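Side-chain contact in ESSC (Geobacillus thermodenitrificans, PDB 5FWH), which is a component of the bacterial type VII secretion apparatus, represented here by its N-terminal forkhead-associated (FHA) region: residues A114-T119 against M166-I171. Numbering follows the deposited sequence.
Sequences ADIETT and MQFVFI
Ile116 and Phe168 meet between the two facing sheets of an FHA-type beta sandwich. Strand 116-117 belongs to one sheet and strand 166-170 to the other. Their backbones stay well apart, with the CA atoms of Ile116 and Phe168 separated by 10.9 Å. Side chains bridge this space, and both contacts are buried.

Ile116 comes first along the chain. Its CB points toward the opposite strand, and the branch through CG1 is extended (chi2 178°), which carries CD1 out to the aromatic ring. CD1 arrives at the ring edge, near the ring plane, and lies 4.1 Å from CE2 of Phe168. The two side chains run past each other in opposite directions. Val178, on strand 175-180, touches both of them, and Phe123 makes an edge-to-face pair with the Phe168 ring.

Glu117 points away from the other strand, so the next contact falls at Thr118. The chain is still extended at Thr118, so the alternation carries on past the strand. Thr118 faces Met166, a selenomethionine, across a CA separation of 9.6 Å. With chi1 at 166°, Thr118 holds OG1 on the far side of CB from its backbone N, and OG1 is the atom of Thr118 closest to the selenium. OG1 is also hydrogen-bonded to the backbone N of Asn120. The hydroxyl therefore has a polar partner two residues further on, in the loop that follows, even though it lies against an apolar neighbour. Met166 reaches it with a chain bent at chi3 (97°). Its CE lies to one side of the Phe168 ring plane, beyond the CZ corner, 3.9 Å from CZ of Phe168. The selenium itself packs against the threonine, 3.6 Å from OG1 of Thr118.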
loop_
_atom_site.group_PDB
_atom_site.type_symbol
_atom_site.label_atom_id
_atom_site.label_comp_id
_atom_site.label_asym_id
_atom_site.label_seq_id
_atom_site.Cartn_x
_atom_site.Cartn_y
_atom_site.Cartn_z
ATOM N N ALA A 114 17.058 -10.223 4.702
ATOM C CA ALA A 114 16.404 -9.124 3.978
ATOM C C ALA A 114 16.971 -7.794 4.381
ATOM O O ALA A 114 17.206 -7.550 5.565
ATOM C CB ALA A 114 14.906 -9.126 4.245
ATOM N N ASP A 115 17.232 -6.942 3.403
ATOM C CA ASP A 115 17.604 -5.530 3.703
ATOM C C ASP A 115 16.456 -4.751 4.394
ATOM O O ASP A 115 16.679 -3.845 5.207
ATOM C CB ASP A 115 18.032 -4.829 2.411
ATOM C CG ASP A 115 19.207 -5.537 1.718
ATOM O OD1 ASP A 115 20.351 -5.271 2.161
ATOM O OD2 ASP A 115 18.999 -6.347 0.755
ATOM N N ILE A 116 15.217 -5.041 4.006
ATOM C CA ILE A 116 14.046 -4.507 4.675
ATOM C C ILE A 116 13.179 -5.683 5.006
ATOM O O ILE A 116 12.742 -6.376 4.105
ATOM C CB ILE A 116 13.243 -3.523 3.818
ATOM C CG1 ILE A 116 14.129 -2.328 3.387
ATOM C CG2 ILE A 116 11.999 -3.041 4.569
ATOM C CD1 ILE A 116 13.364 -1.369 2.496
ATOM N N GLU A 117 12.901 -5.856 6.304
ATOM C CA GLU A 117 12.145 -7.031 6.794
ATOM C C GLU A 117 10.664 -6.749 6.977
ATOM O O GLU A 117 10.280 -5.816 7.711
ATOM C CB GLU A 117 12.722 -7.560 8.093
ATOM C CG GLU A 117 13.984 -8.395 7.884
ATOM C CD GLU A 117 14.519 -8.989 9.185
ATOM O OE1 GLU A 117 15.268 -8.261 9.889
ATOM O OE2 GLU A 117 14.199 -10.189 9.482
ATOM N N THR A 118 9.843 -7.574 6.324
ATOM C CA THR A 118 8.411 -7.418 6.355
ATOM C C THR A 118 7.728 -8.732 5.964
ATOM O O THR A 118 8.211 -9.484 5.102
ATOM C CB THR A 118 7.928 -6.273 5.418
ATOM O OG1 THR A 118 6.520 -6.350 5.213
ATOM C CG2 THR A 118 8.620 -6.314 4.004
ATOM N N THR A 119 6.593 -8.972 6.607
ATOM C CA THR A 119 5.689 -10.035 6.223
ATOM C C THR A 119 4.652 -9.491 5.249
ATOM O O THR A 119 3.748 -10.205 4.909
ATOM C CB THR A 119 4.944 -10.615 7.447
ATOM O OG1 THR A 119 3.981 -9.671 7.939
ATOM C CG2 THR A 119 5.906 -10.973 8.554
HETATM N N MSE A 166 2.119 -0.594 3.175
HETATM C CA MSE A 166 3.448 0.045 3.007
HETATM C C MSE A 166 3.598 0.831 1.695
HETATM O O MSE A 166 2.934 0.523 0.753
HETATM C CB MSE A 166 4.416 -1.128 3.109
HETATM C CG MSE A 166 4.698 -1.728 4.541
HETATM SE SE MSE A 166 6.280 -2.893 4.268
HETATM C CE MSE A 166 7.637 -1.607 4.850
ATOM N N GLN A 167 4.487 1.810 1.627
ATOM C CA GLN A 167 4.864 2.477 0.364
ATOM C C GLN A 167 6.329 2.695 0.280
ATOM O O GLN A 167 6.958 2.983 1.302
ATOM C CB GLN A 167 4.285 3.838 0.296
ATOM C CG GLN A 167 2.803 3.856 0.346
ATOM C CD GLN A 167 2.355 5.254 0.680
ATOM O OE1 GLN A 167 1.672 5.485 1.713
ATOM N NE2 GLN A 167 2.817 6.224 -0.161
ATOM N N PHE A 168 6.876 2.531 -0.935
ATOM C CA PHE A 168 8.300 2.674 -1.241
ATOM C C PHE A 168 8.439 3.660 -2.366
ATOM O O PHE A 168 7.770 3.492 -3.398
ATOM C CB PHE A 168 8.914 1.370 -1.695
ATOM C CG PHE A 168 8.703 0.220 -0.729
ATOM C CD1 PHE A 168 7.508 -0.463 -0.718
ATOM C CD2 PHE A 168 9.711 -0.186 0.097
ATOM C CE1 PHE A 168 7.290 -1.543 0.123
ATOM C CE2 PHE A 168 9.499 -1.211 1.005
ATOM C CZ PHE A 168 8.285 -1.890 0.997
ATOM N N VAL A 169 9.236 4.714 -2.160
ATOM C CA VAL A 169 9.439 5.768 -3.199
ATOM C C VAL A 169 10.904 6.137 -3.239
ATOM O O VAL A 169 11.472 6.455 -2.206
ATOM C CB VAL A 169 8.629 7.052 -2.949
ATOM C CG1 VAL A 169 8.630 7.925 -4.193
ATOM C CG2 VAL A 169 7.182 6.722 -2.605
ATOM N N PHE A 170 11.546 6.025 -4.406
ATOM C CA PHE A 170 12.870 6.601 -4.580
ATOM C C PHE A 170 12.642 8.135 -4.677
ATOM O O PHE A 170 11.919 8.660 -5.570
ATOM C CB PHE A 170 13.598 6.047 -5.822
ATOM C CG PHE A 170 14.320 4.736 -5.558
ATOM C CD1 PHE A 170 15.515 4.723 -4.859
ATOM C CD2 PHE A 170 13.760 3.527 -5.958
ATOM C CE1 PHE A 170 16.157 3.539 -4.591
ATOM C CE2 PHE A 170 14.380 2.327 -5.694
ATOM C CZ PHE A 170 15.594 2.327 -5.000
ATOM N N ILE A 171 13.225 8.840 -3.739
ATOM C CA ILE A 171 13.225 10.292 -3.804
ATOM C C ILE A 171 14.214 10.684 -4.907
ATOM O O ILE A 171 13.925 11.535 -5.734
ATOM C CB ILE A 171 13.752 10.930 -2.512
ATOM C CG1 ILE A 171 12.858 10.601 -1.308
ATOM C CG2 ILE A 171 13.918 12.435 -2.694
ATOM C CD1 ILE A 171 11.446 11.118 -1.381
#